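Local structure of peptidase M16 domain protein (Alicyclobacillus acidocaldarius subsp. acidocaldarius DSM 446, 4XEA) at residues Met244-Gln249 with Ser418-Ser423; Asn193-Ile198 with Tyr377-Ala382; His158-Arg163 with Arg228-Glu233; Gln135-Val140 with Gly168-Val173. The protein is a putative M16-family metallopeptidase that binds a metal ion and probably hydrolyses peptide bonds in a metal-dependent way. All coordinates share one frame; numbering follows the deposited sequence.

Interaction 1: residues Met244-Gln249 with Ser418-Ser423; sequences MHFPVQ and SAVLPS. Unlike the reference sequence in segment 418-423: Leu-421 (reference Val).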
loop_
_atom_site.group_PDB
_atom_site.type_symbol
_atom_site.label_atom_id
_atom_site.label_comp_id
_atom_site.label_asym_id
_atom_site.label_seq_id
_atom_site.Cartn_x
_atom_site.Cartn_y
_atom_site.Cartn_z
HETATM N N MSE A 244 0.280 11.466 -27.293
HETATM C CA MSE A 244 1.473 10.867 -27.809
HETATM C C MSE A 244 1.299 9.359 -27.764
HETATM O O MSE A 244 0.393 8.853 -27.098
HETATM C CB MSE A 244 2.666 11.332 -26.985
HETATM C CG MSE A 244 2.573 10.958 -25.529
HETATM SE SE MSE A 244 4.338 10.898 -24.721
HETATM C CE MSE A 244 5.424 10.025 -26.094
ATOM N N HIS A 245 2.142 8.677 -28.523
ATOM C CA HIS A 245 2.149 7.229 -28.570
ATOM C C HIS A 245 3.317 6.694 -27.735
ATOM O O HIS A 245 4.410 7.270 -27.722
ATOM C CB HIS A 245 2.246 6.737 -30.002
ATOM C CG HIS A 245 0.985 6.924 -30.790
ATOM N ND1 HIS A 245 0.769 8.022 -31.589
ATOM C CD2 HIS A 245 -0.124 6.152 -30.904
ATOM C CE1 HIS A 245 -0.413 7.918 -32.169
ATOM N NE2 HIS A 245 -0.975 6.791 -31.772
ATOM N N PHE A 246 3.051 5.591 -27.045
ATOM C CA PHE A 246 4.023 4.968 -26.137
ATOM C C PHE A 246 3.709 3.471 -26.072
ATOM O O PHE A 246 2.541 3.090 -26.226
ATOM C CB PHE A 246 3.909 5.607 -24.748
ATOM C CG PHE A 246 5.237 5.817 -24.043
ATOM C CD1 PHE A 246 6.226 6.618 -24.610
ATOM C CD2 PHE A 246 5.486 5.234 -22.804
ATOM C CE1 PHE A 246 7.453 6.828 -23.952
ATOM C CE2 PHE A 246 6.711 5.431 -22.135
ATOM C CZ PHE A 246 7.692 6.233 -22.710
ATOM N N PRO A 247 4.745 2.613 -25.894
ATOM C CA PRO A 247 4.538 1.170 -25.634
ATOM C C PRO A 247 3.743 0.894 -24.347
ATOM O O PRO A 247 4.323 0.596 -23.300
ATOM C CB PRO A 247 5.970 0.646 -25.534
ATOM C CG PRO A 247 6.718 1.488 -26.500
ATOM C CD PRO A 247 6.155 2.879 -26.253
ATOM N N VAL A 248 2.423 1.060 -24.435
ATOM C CA VAL A 248 1.476 0.861 -23.320
ATOM C C VAL A 248 0.490 -0.075 -23.955
ATOM O O VAL A 248 0.371 -0.095 -25.173
ATOM C CB VAL A 248 0.703 2.129 -22.896
ATOM C CG1 VAL A 248 1.549 3.049 -22.038
ATOM C CG2 VAL A 248 0.133 2.869 -24.119
ATOM N N GLN A 249 -0.208 -0.860 -23.154
ATOM C CA GLN A 249 -1.125 -1.833 -23.711
ATOM C C GLN A 249 -2.567 -1.335 -23.721
ATOM O O GLN A 249 -3.405 -1.878 -24.434
ATOM C CB GLN A 249 -0.962 -3.191 -23.018
ATOM C CG GLN A 249 0.326 -3.964 -23.453
ATOM C CD GLN A 249 0.576 -3.966 -24.982
ATOM O OE1 GLN A 249 -0.024 -4.743 -25.730
ATOM N NE2 GLN A 249 1.480 -3.093 -25.434
ATOM N N SER A 418 -4.777 15.399 -21.715
ATOM C CA SER A 418 -3.653 14.713 -22.340
ATOM C C SER A 418 -3.786 13.192 -22.317
ATOM O O SER A 418 -4.309 12.628 -21.351
ATOM C CB SER A 418 -2.351 15.163 -21.686
ATOM O OG SER A 418 -2.228 14.590 -20.408
ATOM N N ALA A 419 -3.288 12.535 -23.365
ATOM C CA ALA A 419 -3.466 11.104 -23.545
ATOM C C ALA A 419 -2.149 10.447 -23.972
ATOM O O ALA A 419 -1.296 11.046 -24.652
ATOM C CB ALA A 419 -4.570 10.821 -24.603
ATOM N N VAL A 420 -1.997 9.198 -23.562
ATOM C CA VAL A 420 -0.909 8.349 -24.034
ATOM C C VAL A 420 -1.606 7.222 -24.725
ATOM O O VAL A 420 -2.512 6.626 -24.138
ATOM C CB VAL A 420 -0.050 7.795 -22.866
ATOM C CG1 VAL A 420 1.069 6.908 -23.406
ATOM C CG2 VAL A 420 0.515 8.944 -22.066
ATOM N N LEU A 421 -1.202 6.945 -25.962
ATOM C CA LEU A 421 -1.917 6.046 -26.847
ATOM C C LEU A 421 -1.016 4.853 -27.185
ATOM O O LEU A 421 0.194 5.011 -27.349
ATOM C CB LEU A 421 -2.331 6.787 -28.130
ATOM C CG LEU A 421 -3.130 8.096 -27.951
ATOM C CD1 LEU A 421 -3.406 8.752 -29.309
ATOM C CD2 LEU A 421 -4.444 7.833 -27.219
ATOM N N PRO A 422 -1.590 3.652 -27.299
ATOM C CA PRO A 422 -0.697 2.520 -27.565
ATOM C C PRO A 422 0.082 2.685 -28.875
ATOM O O PRO A 422 -0.517 3.020 -29.897
ATOM C CB PRO A 422 -1.658 1.334 -27.643
ATOM C CG PRO A 422 -2.815 1.745 -26.806
ATOM C CD PRO A 422 -2.956 3.222 -26.959
ATOM N N SER A 423 1.401 2.493 -28.829
ATOM C CA SER A 423 2.218 2.363 -30.050
ATOM C C SER A 423 1.775 1.153 -30.853
ATOM O O SER A 423 1.440 0.114 -30.273
ATOM C CB SER A 423 3.704 2.171 -29.720
ATOM O OG SER A 423 4.331 3.418 -29.535
ATOM O OXT SER A 423 1.775 1.171 -32.088
#
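Residues 244-246 and 418-422 run side by side as parallel strands, their short axes 4.4 Å apart at closest and 45° apart in direction, so the pair is strongly twisted. The ladder starts where Met-244 N donates to Ala-419 O from above the carbonyl plane. It continues with Leu-421 N giving to Met-244 O at 2.7 Å, in the plane of that carbonyl, and with Phe-246 N lying nearly on the C=O axis of Leu-421. The last rung, Ser-423 N to Phe-246 O at 2.9 Å, comes from well above the carbonyl plane, where 244-249 turns off through an inverse gamma turn centred on Pro-247. These two strands form one edge of the mixed five-stranded sheet, with 241-246 outermost, and helix 144-156 lies against the face that carries Met-244 and Val-420. Under that helix Val-420 and Val-248 are buried: Val-420 CG1, anti to its backbone N, comes within 3.4 Å of Phe-246 CB, and the Val-248 side chain crosses that of Val-420 obliquely, CG1 to CG1. Val-248 CG2 meanwhile rests against the backbone and ring of Pro-422. The opposite face, with His-245, is the solvent side, although its contacts are about as short. There the imidazole and the leucine side chain of Leu-421 cross obliquely, His-245 CD2 being 3.6 Å from Leu-421 CB, while Pro-422 O sits in the ring plane at its edge, 3.3 Å from His-245 CD2. Ser-423 OG lies 3.8 Å from Pro-247 CD, and Pro-247 and Gln-249 pack against Gln-249 and Pro-247 of the second subunit.

Interaction 2: residues Asn193-Ile198 with Tyr377-Ala382; sequences NMVLVI and YFLRGA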
loop_
_atom_site.group_PDB
_atom_site.type_symbol
_atom_site.label_atom_id
_atom_site.label_comp_id
_atom_site.label_asym_id
_atom_site.label_seq_id
_atom_site.Cartn_x
_atom_site.Cartn_y
_atom_site.Cartn_z
ATOM N N ASN A 193 15.367 25.710 9.360
ATOM C CA ASN A 193 14.583 25.437 8.151
ATOM C C ASN A 193 13.923 24.055 8.165
ATOM O O ASN A 193 13.406 23.595 7.128
ATOM C CB ASN A 193 15.434 25.577 6.889
ATOM C CG ASN A 193 14.558 25.707 5.590
ATOM O OD1 ASN A 193 13.589 26.472 5.539
ATOM N ND2 ASN A 193 14.965 25.021 4.544
HETATM N N MSE A 194 13.972 23.388 9.323
HETATM C CA MSE A 194 13.580 21.973 9.422
HETATM C C MSE A 194 12.575 21.668 10.532
HETATM O O MSE A 194 12.225 22.544 11.340
HETATM C CB MSE A 194 14.829 21.075 9.548
HETATM C CG MSE A 194 15.808 21.225 8.401
HETATM SE SE MSE A 194 17.224 19.889 8.296
HETATM C CE MSE A 194 16.208 18.243 7.928
ATOM N N VAL A 195 12.114 20.408 10.560
ATOM C CA VAL A 195 11.117 19.959 11.507
ATOM C C VAL A 195 11.371 18.478 11.790
ATOM O O VAL A 195 11.800 17.741 10.895
ATOM C CB VAL A 195 9.674 20.212 11.019
ATOM C CG1 VAL A 195 9.293 19.313 9.782
ATOM C CG2 VAL A 195 8.669 20.090 12.173
ATOM N N LEU A 196 11.172 18.092 13.056
ATOM C CA LEU A 196 11.312 16.714 13.534
ATOM C C LEU A 196 10.006 16.304 14.205
ATOM O O LEU A 196 9.559 16.959 15.162
ATOM C CB LEU A 196 12.463 16.604 14.547
ATOM C CG LEU A 196 12.755 15.221 15.147
ATOM C CD1 LEU A 196 13.142 14.206 14.026
ATOM C CD2 LEU A 196 13.852 15.329 16.205
ATOM N N VAL A 197 9.402 15.217 13.707
ATOM C CA VAL A 197 8.081 14.763 14.180
ATOM C C VAL A 197 8.166 13.255 14.416
ATOM O O VAL A 197 8.701 12.528 13.591
ATOM C CB VAL A 197 6.961 15.129 13.202
ATOM C CG1 VAL A 197 5.613 14.738 13.730
ATOM C CG2 VAL A 197 6.968 16.685 12.918
ATOM N N ILE A 198 7.678 12.820 15.575
ATOM C CA ILE A 198 7.800 11.417 16.001
ATOM C C ILE A 198 6.484 10.984 16.612
ATOM O O ILE A 198 5.940 11.687 17.469
ATOM C CB ILE A 198 8.898 11.240 17.044
ATOM C CG1 ILE A 198 10.175 11.940 16.602
ATOM C CG2 ILE A 198 9.201 9.720 17.312
ATOM C CD1 ILE A 198 11.309 11.815 17.608
ATOM N N TYR A 377 2.105 19.910 6.516
ATOM C CA TYR A 377 1.373 21.152 6.759
ATOM C C TYR A 377 2.213 22.198 7.496
ATOM O O TYR A 377 2.119 23.393 7.216
ATOM C CB TYR A 377 0.058 20.874 7.500
ATOM C CG TYR A 377 -1.004 20.197 6.611
ATOM C CD1 TYR A 377 -1.307 20.741 5.355
ATOM C CD2 TYR A 377 -1.700 19.052 7.006
ATOM C CE1 TYR A 377 -2.237 20.191 4.538
ATOM C CE2 TYR A 377 -2.700 18.484 6.162
ATOM C CZ TYR A 377 -2.931 19.076 4.925
ATOM O OH TYR A 377 -3.849 18.607 4.007
ATOM N N PHE A 378 3.024 21.758 8.458
ATOM C CA PHE A 378 3.945 22.693 9.133
ATOM C C PHE A 378 4.876 23.400 8.152
ATOM O O PHE A 378 4.947 24.636 8.108
ATOM C CB PHE A 378 4.756 21.991 10.242
ATOM C CG PHE A 378 5.799 22.889 10.830
ATOM C CD1 PHE A 378 5.468 23.788 11.816
ATOM C CD2 PHE A 378 7.087 22.871 10.317
ATOM C CE1 PHE A 378 6.438 24.669 12.333
ATOM C CE2 PHE A 378 8.054 23.756 10.782
ATOM C CZ PHE A 378 7.740 24.660 11.774
ATOM N N LEU A 379 5.550 22.638 7.309
ATOM C CA LEU A 379 6.522 23.196 6.396
ATOM C C LEU A 379 5.884 24.113 5.306
ATOM O O LEU A 379 6.508 25.083 4.867
ATOM C CB LEU A 379 7.372 22.112 5.754
ATOM C CG LEU A 379 8.347 21.338 6.671
ATOM C CD1 LEU A 379 9.092 20.263 5.863
ATOM C CD2 LEU A 379 9.366 22.297 7.358
ATOM N N ARG A 380 4.631 23.831 4.960
ATOM C CA ARG A 380 3.863 24.651 4.027
ATOM C C ARG A 380 3.204 25.880 4.672
ATOM O O ARG A 380 2.385 26.564 4.031
ATOM C CB ARG A 380 2.803 23.754 3.378
ATOM C CG ARG A 380 3.444 22.934 2.237
ATOM C CD ARG A 380 2.512 21.812 1.747
ATOM N NE ARG A 380 3.256 20.957 0.831
ATOM C CZ ARG A 380 2.902 19.749 0.385
ATOM N NH1 ARG A 380 1.718 19.210 0.681
ATOM N NH2 ARG A 380 3.742 19.094 -0.412
ATOM N N GLY A 381 3.514 26.126 5.960
ATOM C CA GLY A 381 3.260 27.404 6.587
ATOM C C GLY A 381 2.356 27.376 7.797
ATOM O O GLY A 381 2.162 28.428 8.399
ATOM N N ALA A 382 1.794 26.222 8.152
ATOM C CA ALA A 382 0.938 26.135 9.342
ATOM C C ALA A 382 1.852 25.958 10.548
ATOM O O ALA A 382 2.036 24.878 11.054
ATOM C CB ALA A 382 -0.062 25.016 9.204
#
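Strand 194-198 faces the C-terminal turn of helix 367-379, with Val-195 and Leu-379 the closest pair of backbones at 7.6 Å between their CA atoms. Arg-380 is the first residue to leave helical angles, and the helix closes in a Schellman motif: Ala-382 N reaches Tyr-377 O, Gly-381 N reaches Phe-378 O, both at 3.0 Å, and Gly-381 takes a positive phi of 121°, at which a side chain would jam against the preceding carbonyl oxygen. No hydrogen bond links the two segments, so their contact is apolar. Val-195 carries it, its two methyls dividing the work. CG2, anti to the backbone N, meets the Phe-378 ring obliquely, 3.7 Å from Phe-378 CD2, and Val-195 CB also lies near the CD2-CE2 side of that ring as the two side chains slide past each other. CG1 sits between the backbone N and the carbonyl carbon (chi1 68°), which aims it at the isobutyl group of Leu-379: Leu-379 CG and CD2 are each 3.8 Å from Val-195 CG1. An alanine here would probably loosen the seat of the helix end on the sheet, since both methyls that meet Phe-378 and Leu-379 would be gone. Trp-374 and Val-375, earlier in the same helix, extend the apolar patch onto Val-195 and Val-197, and Val-19 of strand 19-24 flanks it. On the reverse face of the strand, Met-194 and Leu-196 pack on helix 105-116. The arrangement is that of a layered alpha/beta fold, an inner strand of the mixed six-stranded sheet lying between helices.

Interaction 3: residues His158-Arg163 with Arg228-Glu233; sequences HEHPVR and RLYPEE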
loop_
_atom_site.group_PDB
_atom_site.type_symbol
_atom_site.label_atom_id
_atom_site.label_comp_id
_atom_site.label_asym_id
_atom_site.label_seq_id
_atom_site.Cartn_x
_atom_site.Cartn_y
_atom_site.Cartn_z
ATOM N N HIS A 158 4.382 26.952 -18.091
ATOM C CA HIS A 158 5.284 27.626 -18.993
ATOM C C HIS A 158 6.733 27.651 -18.494
ATOM O O HIS A 158 7.649 27.467 -19.289
ATOM C CB HIS A 158 4.870 29.095 -19.208
ATOM C CG HIS A 158 3.529 29.272 -19.850
ATOM N ND1 HIS A 158 3.364 29.898 -21.067
ATOM C CD2 HIS A 158 2.289 28.961 -19.413
ATOM C CE1 HIS A 158 2.078 29.909 -21.374
ATOM N NE2 HIS A 158 1.411 29.325 -20.395
ATOM N N GLU A 159 6.914 28.008 -17.228
ATOM C CA GLU A 159 8.246 28.349 -16.677
ATOM C C GLU A 159 8.493 27.782 -15.272
ATOM O O GLU A 159 9.636 27.627 -14.889
ATOM C CB GLU A 159 8.404 29.877 -16.482
ATOM C CG GLU A 159 8.300 30.752 -17.642
ATOM C CD GLU A 159 7.605 32.104 -17.291
ATOM O OE1 GLU A 159 8.157 32.915 -16.486
ATOM O OE2 GLU A 159 6.509 32.343 -17.877
ATOM N N HIS A 160 7.439 27.567 -14.480
ATOM C CA HIS A 160 7.574 27.086 -13.117
ATOM C C HIS A 160 8.429 25.783 -13.071
ATOM O O HIS A 160 8.241 24.906 -13.917
ATOM C CB HIS A 160 6.201 26.837 -12.492
ATOM C CG HIS A 160 6.233 26.705 -10.998
ATOM N ND1 HIS A 160 6.808 25.628 -10.356
ATOM C CD2 HIS A 160 5.819 27.554 -10.020
ATOM C CE1 HIS A 160 6.721 25.801 -9.049
ATOM N NE2 HIS A 160 6.129 26.960 -8.816
ATOM N N PRO A 161 9.384 25.673 -12.118
ATOM C CA PRO A 161 10.209 24.468 -12.031
ATOM C C PRO A 161 9.489 23.134 -11.868
ATOM O O PRO A 161 10.094 22.091 -12.178
ATOM C CB PRO A 161 11.062 24.721 -10.776
ATOM C CG PRO A 161 11.193 26.197 -10.711
ATOM C CD PRO A 161 9.851 26.697 -11.162
ATOM N N VAL A 162 8.233 23.154 -11.418
ATOM C CA VAL A 162 7.441 21.943 -11.255
ATOM C C VAL A 162 7.344 21.167 -12.595
ATOM O O VAL A 162 7.020 19.982 -12.625
ATOM C CB VAL A 162 6.054 22.240 -10.656
ATOM C CG1 VAL A 162 5.143 22.957 -11.693
ATOM C CG2 VAL A 162 5.372 20.920 -10.124
ATOM N N ARG A 163 7.643 21.830 -13.693
ATOM C CA ARG A 163 7.582 21.187 -15.002
ATOM C C ARG A 163 8.755 20.262 -15.307
ATOM O O ARG A 163 8.713 19.522 -16.290
ATOM C CB ARG A 163 7.422 22.224 -16.102
ATOM C CG ARG A 163 8.606 23.058 -16.426
ATOM C CD ARG A 163 8.216 24.213 -17.356
ATOM N NE ARG A 163 7.569 23.721 -18.604
ATOM C CZ ARG A 163 8.192 23.153 -19.648
ATOM N NH1 ARG A 163 9.515 22.965 -19.677
ATOM N NH2 ARG A 163 7.473 22.727 -20.669
ATOM N N ARG A 228 12.781 33.132 -1.371
ATOM C CA ARG A 228 12.433 32.120 -2.387
ATOM C C ARG A 228 12.120 32.858 -3.690
ATOM O O ARG A 228 11.313 33.791 -3.688
ATOM C CB ARG A 228 11.216 31.303 -1.964
ATOM C CG ARG A 228 11.237 30.781 -0.537
ATOM C CD ARG A 228 11.639 29.377 -0.426
ATOM N NE ARG A 228 11.963 28.997 0.957
ATOM C CZ ARG A 228 12.366 27.780 1.280
ATOM N NH1 ARG A 228 12.427 26.849 0.328
ATOM N NH2 ARG A 228 12.681 27.478 2.541
ATOM N N LEU A 229 12.785 32.492 -4.788
ATOM C CA LEU A 229 12.596 33.185 -6.059
ATOM C C LEU A 229 11.947 32.270 -7.121
ATOM O O LEU A 229 12.528 31.228 -7.488
ATOM C CB LEU A 229 13.931 33.713 -6.563
ATOM C CG LEU A 229 14.626 34.715 -5.633
ATOM C CD1 LEU A 229 16.038 34.997 -6.123
ATOM C CD2 LEU A 229 13.792 36.039 -5.519
ATOM N N TYR A 230 10.763 32.678 -7.580
ATOM C CA TYR A 230 9.871 31.891 -8.452
ATOM C C TYR A 230 9.357 32.820 -9.558
ATOM O O TYR A 230 9.224 34.029 -9.324
ATOM C CB TYR A 230 8.698 31.323 -7.662
ATOM C CG TYR A 230 9.105 30.145 -6.813
ATOM C CD1 TYR A 230 9.064 28.847 -7.321
ATOM C CD2 TYR A 230 9.567 30.320 -5.527
ATOM C CE1 TYR A 230 9.458 27.758 -6.543
ATOM C CE2 TYR A 230 9.969 29.237 -4.742
ATOM C CZ TYR A 230 9.931 27.970 -5.262
ATOM O OH TYR A 230 10.325 26.899 -4.473
ATOM N N PRO A 231 9.134 32.274 -10.778
ATOM C CA PRO A 231 8.684 33.094 -11.918
ATOM C C PRO A 231 7.204 33.467 -11.857
ATOM O O PRO A 231 6.413 32.857 -11.144
ATOM C CB PRO A 231 8.970 32.197 -13.134
ATOM C CG PRO A 231 8.720 30.772 -12.577
ATOM C CD PRO A 231 9.228 30.831 -11.122
ATOM N N GLU A 232 6.826 34.470 -12.643
ATOM C CA GLU A 232 5.408 34.810 -12.831
ATOM C C GLU A 232 4.699 33.882 -13.827
ATOM O O GLU A 232 4.495 34.204 -14.980
ATOM C CB GLU A 232 5.294 36.284 -13.302
ATOM C CG GLU A 232 5.826 37.231 -12.224
ATOM C CD GLU A 232 5.777 38.722 -12.590
ATOM O OE1 GLU A 232 5.518 39.065 -13.769
ATOM O OE2 GLU A 232 6.044 39.557 -11.681
ATOM N N GLU A 233 4.237 32.773 -13.354
ATOM C CA GLU A 233 3.653 31.782 -14.201
ATOM C C GLU A 233 2.253 32.265 -14.707
ATOM O O GLU A 233 1.414 32.637 -13.895
ATOM C CB GLU A 233 3.532 30.511 -13.381
ATOM C CG GLU A 233 2.846 29.395 -14.072
ATOM C CD GLU A 233 3.668 28.822 -15.249
ATOM O OE1 GLU A 233 4.917 28.869 -15.216
ATOM O OE2 GLU A 233 3.013 28.336 -16.174
#
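The touching parts, 158-161 and 230-233, run nearly antiparallel, their end-to-end directions 156° apart, yet their backbones exchange no hydrogen bond; a side chain bridges them. The loop between helices 144-156 and 170-175 is joined here to the chain leaving strand 227-229. Glu-233, extended at chi1 and bent at chi2 (69°), brings its carboxylate to three successive amides. Glu-233 OE2 takes His-158 N at 2.7 Å, and OE1 takes Glu-159 N, both through syn lone pairs; His-160 N reaches Glu-233 OE1 at 2.9 Å from above the carboxylate plane. Replacing this residue with an alanine would probably leave the 158-160 loop less firmly held, because the group that gathers all three amides would be lost. Beyond it, the rings of His-160 and Tyr-230 lie near parallel but slid apart, with planes at 29° and little overlap. Val-162 N donates in the imidazole plane to His-160 ND1, and the ring's NE2 is bonded to Thr-312, so both nitrogens are engaged and its rotation is fixed. Pro-161 and Pro-231 meet tip to tip, CD to CD at 4.2 Å. Since Lys-258 also forms a salt bridge with Glu-233 OE2, the carboxylate is likely to stay ionised, its charge shared between three amides and an ammonium group.

Interaction 4: residues Gln135-Val140 with Gly168-Val173; sequences QEIHMV and GTVESV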
loop_
_atom_site.group_PDB
_atom_site.type_symbol
_atom_site.label_atom_id
_atom_site.label_comp_id
_atom_site.label_asym_id
_atom_site.label_seq_id
_atom_site.Cartn_x
_atom_site.Cartn_y
_atom_site.Cartn_z
ATOM N N GLN A 135 21.136 7.623 -14.924
ATOM C CA GLN A 135 20.538 6.337 -15.274
ATOM C C GLN A 135 19.108 6.224 -14.773
ATOM O O GLN A 135 18.217 5.799 -15.507
ATOM C CB GLN A 135 21.372 5.192 -14.690
ATOM C CG GLN A 135 22.587 4.868 -15.518
ATOM C CD GLN A 135 22.227 4.156 -16.801
ATOM O OE1 GLN A 135 21.047 3.998 -17.131
ATOM N NE2 GLN A 135 23.241 3.704 -17.532
ATOM N N GLU A 136 18.919 6.576 -13.505
ATOM C CA GLU A 136 17.598 6.646 -12.880
ATOM C C GLU A 136 16.648 7.548 -13.689
ATOM O O GLU A 136 15.482 7.198 -13.889
ATOM C CB GLU A 136 17.746 7.152 -11.437
ATOM C CG GLU A 136 16.441 7.284 -10.629
ATOM C CD GLU A 136 16.368 8.592 -9.839
ATOM O OE1 GLU A 136 15.338 9.303 -9.984
ATOM O OE2 GLU A 136 17.329 8.907 -9.087
ATOM N N ILE A 137 17.152 8.691 -14.159
ATOM C CA ILE A 137 16.383 9.600 -15.018
ATOM C C ILE A 137 15.972 8.930 -16.342
ATOM O O ILE A 137 14.831 9.059 -16.750
ATOM C CB ILE A 137 17.158 10.905 -15.316
ATOM C CG1 ILE A 137 17.280 11.761 -14.047
ATOM C CG2 ILE A 137 16.460 11.721 -16.393
ATOM C CD1 ILE A 137 18.254 12.915 -14.178
ATOM N N HIS A 138 16.888 8.227 -17.004
ATOM C CA HIS A 138 16.559 7.494 -18.258
ATOM C C HIS A 138 15.466 6.445 -18.073
ATOM O O HIS A 138 14.547 6.348 -18.883
ATOM C CB HIS A 138 17.801 6.814 -18.854
ATOM C CG HIS A 138 18.736 7.760 -19.544
ATOM N ND1 HIS A 138 18.394 8.441 -20.694
ATOM C CD2 HIS A 138 20.006 8.135 -19.250
ATOM C CE1 HIS A 138 19.409 9.198 -21.074
ATOM N NE2 HIS A 138 20.399 9.029 -20.216
HETATM N N MSE A 139 15.587 5.672 -16.999
HETATM C CA MSE A 139 14.631 4.615 -16.662
HETATM C C MSE A 139 13.238 5.202 -16.452
HETATM O O MSE A 139 12.256 4.720 -17.012
HETATM C CB MSE A 139 15.073 3.884 -15.383
HETATM C CG MSE A 139 14.974 2.379 -15.444
HETATM SE SE MSE A 139 16.280 1.562 -16.659
HETATM C CE MSE A 139 17.852 2.620 -16.133
ATOM N N VAL A 140 13.173 6.259 -15.648
ATOM C CA VAL A 140 11.913 6.924 -15.323
ATOM C C VAL A 140 11.264 7.634 -16.532
ATOM O O VAL A 140 10.061 7.901 -16.511
ATOM C CB VAL A 140 12.126 7.898 -14.119
ATOM C CG1 VAL A 140 10.930 8.807 -13.905
ATOM C CG2 VAL A 140 12.470 7.085 -12.847
ATOM N N GLY A 168 15.679 16.102 -11.878
ATOM C CA GLY A 168 16.280 17.024 -12.841
ATOM C C GLY A 168 16.359 16.381 -14.203
ATOM O O GLY A 168 15.625 15.433 -14.478
ATOM N N THR A 169 17.260 16.877 -15.053
ATOM C CA THR A 169 17.575 16.221 -16.343
ATOM C C THR A 169 19.000 15.656 -16.321
ATOM O O THR A 169 19.768 15.906 -15.392
ATOM C CB THR A 169 17.424 17.204 -17.543
ATOM O OG1 THR A 169 18.361 18.282 -17.407
ATOM C CG2 THR A 169 16.015 17.801 -17.606
ATOM N N VAL A 170 19.356 14.888 -17.346
ATOM C CA VAL A 170 20.730 14.457 -17.528
ATOM C C VAL A 170 21.677 15.674 -17.596
ATOM O O VAL A 170 22.673 15.734 -16.878
ATOM C CB VAL A 170 20.863 13.554 -18.805
ATOM C CG1 VAL A 170 22.326 13.153 -19.070
ATOM C CG2 VAL A 170 19.971 12.324 -18.672
ATOM N N GLU A 171 21.330 16.650 -18.428
ATOM C CA GLU A 171 22.124 17.879 -18.618
ATOM C C GLU A 171 22.316 18.683 -17.312
ATOM O O GLU A 171 23.423 19.103 -16.959
ATOM C CB GLU A 171 21.433 18.793 -19.641
ATOM C CG GLU A 171 20.907 18.080 -20.917
ATOM C CD GLU A 171 19.464 17.519 -20.774
ATOM O OE1 GLU A 171 18.494 18.248 -21.092
ATOM O OE2 GLU A 171 19.299 16.347 -20.340
ATOM N N SER A 172 21.232 18.892 -16.586
ATOM C CA SER A 172 21.311 19.716 -15.393
ATOM C C SER A 172 22.077 18.977 -14.304
ATOM O O SER A 172 22.910 19.553 -13.621
ATOM C CB SER A 172 19.908 20.135 -14.938
ATOM O OG SER A 172 19.237 19.106 -14.222
ATOM N N VAL A 173 21.812 17.684 -14.158
ATOM C CA VAL A 173 22.499 16.889 -13.144
ATOM C C VAL A 173 24.014 16.907 -13.428
ATOM O O VAL A 173 24.833 17.086 -12.523
ATOM C CB VAL A 173 21.943 15.458 -13.076
ATOM C CG1 VAL A 173 22.941 14.520 -12.406
ATOM C CG2 VAL A 173 20.618 15.442 -12.338
#
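Van der Waals packing carries the whole contact between helix 123-141 and the start of helix 170-175, with no hydrogen bond between the segments. Ile-137 is its centre. Its CG1 lies beside the backbone N (chi1 -69°) and the chain then extends, so that CD1 pushes end-on against the backbone just ahead of the second helix, 3.6 Å from Thr-169 C and 3.7 Å from Gly-168 O. The same methyl touches Val-173 CG2, 3.9 Å from Ile-137 CD1, whereas Ile-137 CG2 looks toward Val-170 CG2. One residue on, the imidazole of His-138 is crossed at about a right angle by the Val-170 side chain, whose CG2 comes 3.7 Å from His-138 NE2. Polar interactions belong to 168-173 and its surroundings, not to the interface. Thr-169 is the N-cap, and with Ser-172 it forms a capping box: Ser-172 N donates to Thr-169 OG1 at 3.0 Å, while Thr-169 N donates to Ser-172 OG at 3.1 Å. Ser-172 OG is also hydrogen-bonded to Asp-57 O. Gly-168, at phi 89°, can hardly be anything else, for a CB would collide with Ser-172 OG and with the carbonyl oxygen of the residue before. Metal binding belongs to the neighbouring side of the first helix, where Glu-136 joins His-61 and His-65 of helix 59-66 as a nickel ligand, consistent with the inverted zinc-binding motif of M16 peptidases. The chemistry is therefore split: Ile-137, one residue after a metal ligand, buries its hydrocarbon against the capped helix start, while the adjacent Glu-136 carboxylate binds the nickel ion.

How the interactions relate
Along the chain interaction 4 closes first and interaction 1 opens only after it and interaction 3 are complete; interactions 3 and 4 alternate, as do 1 and 2 and also 2 and 3. Interactions 2 and 3 touch, Asn-193 OD1 packing 3.3 Å from Arg-228 NH2, with centres 23 Å apart. Interactions 1 and 2, on opposite sides of the chain's centre, are 39 Å apart between centres and belong to different sheets, five- and six-stranded respectively. Helix 144-156 packs on interaction 1 and leads toward 158-163 of interaction 3. Interaction 4 holds a nickel ligand; none of the others touches it, nearest atoms being about 7 Å (interaction 1), 8 Å (interaction 3) and 17 Å (interaction 2) away.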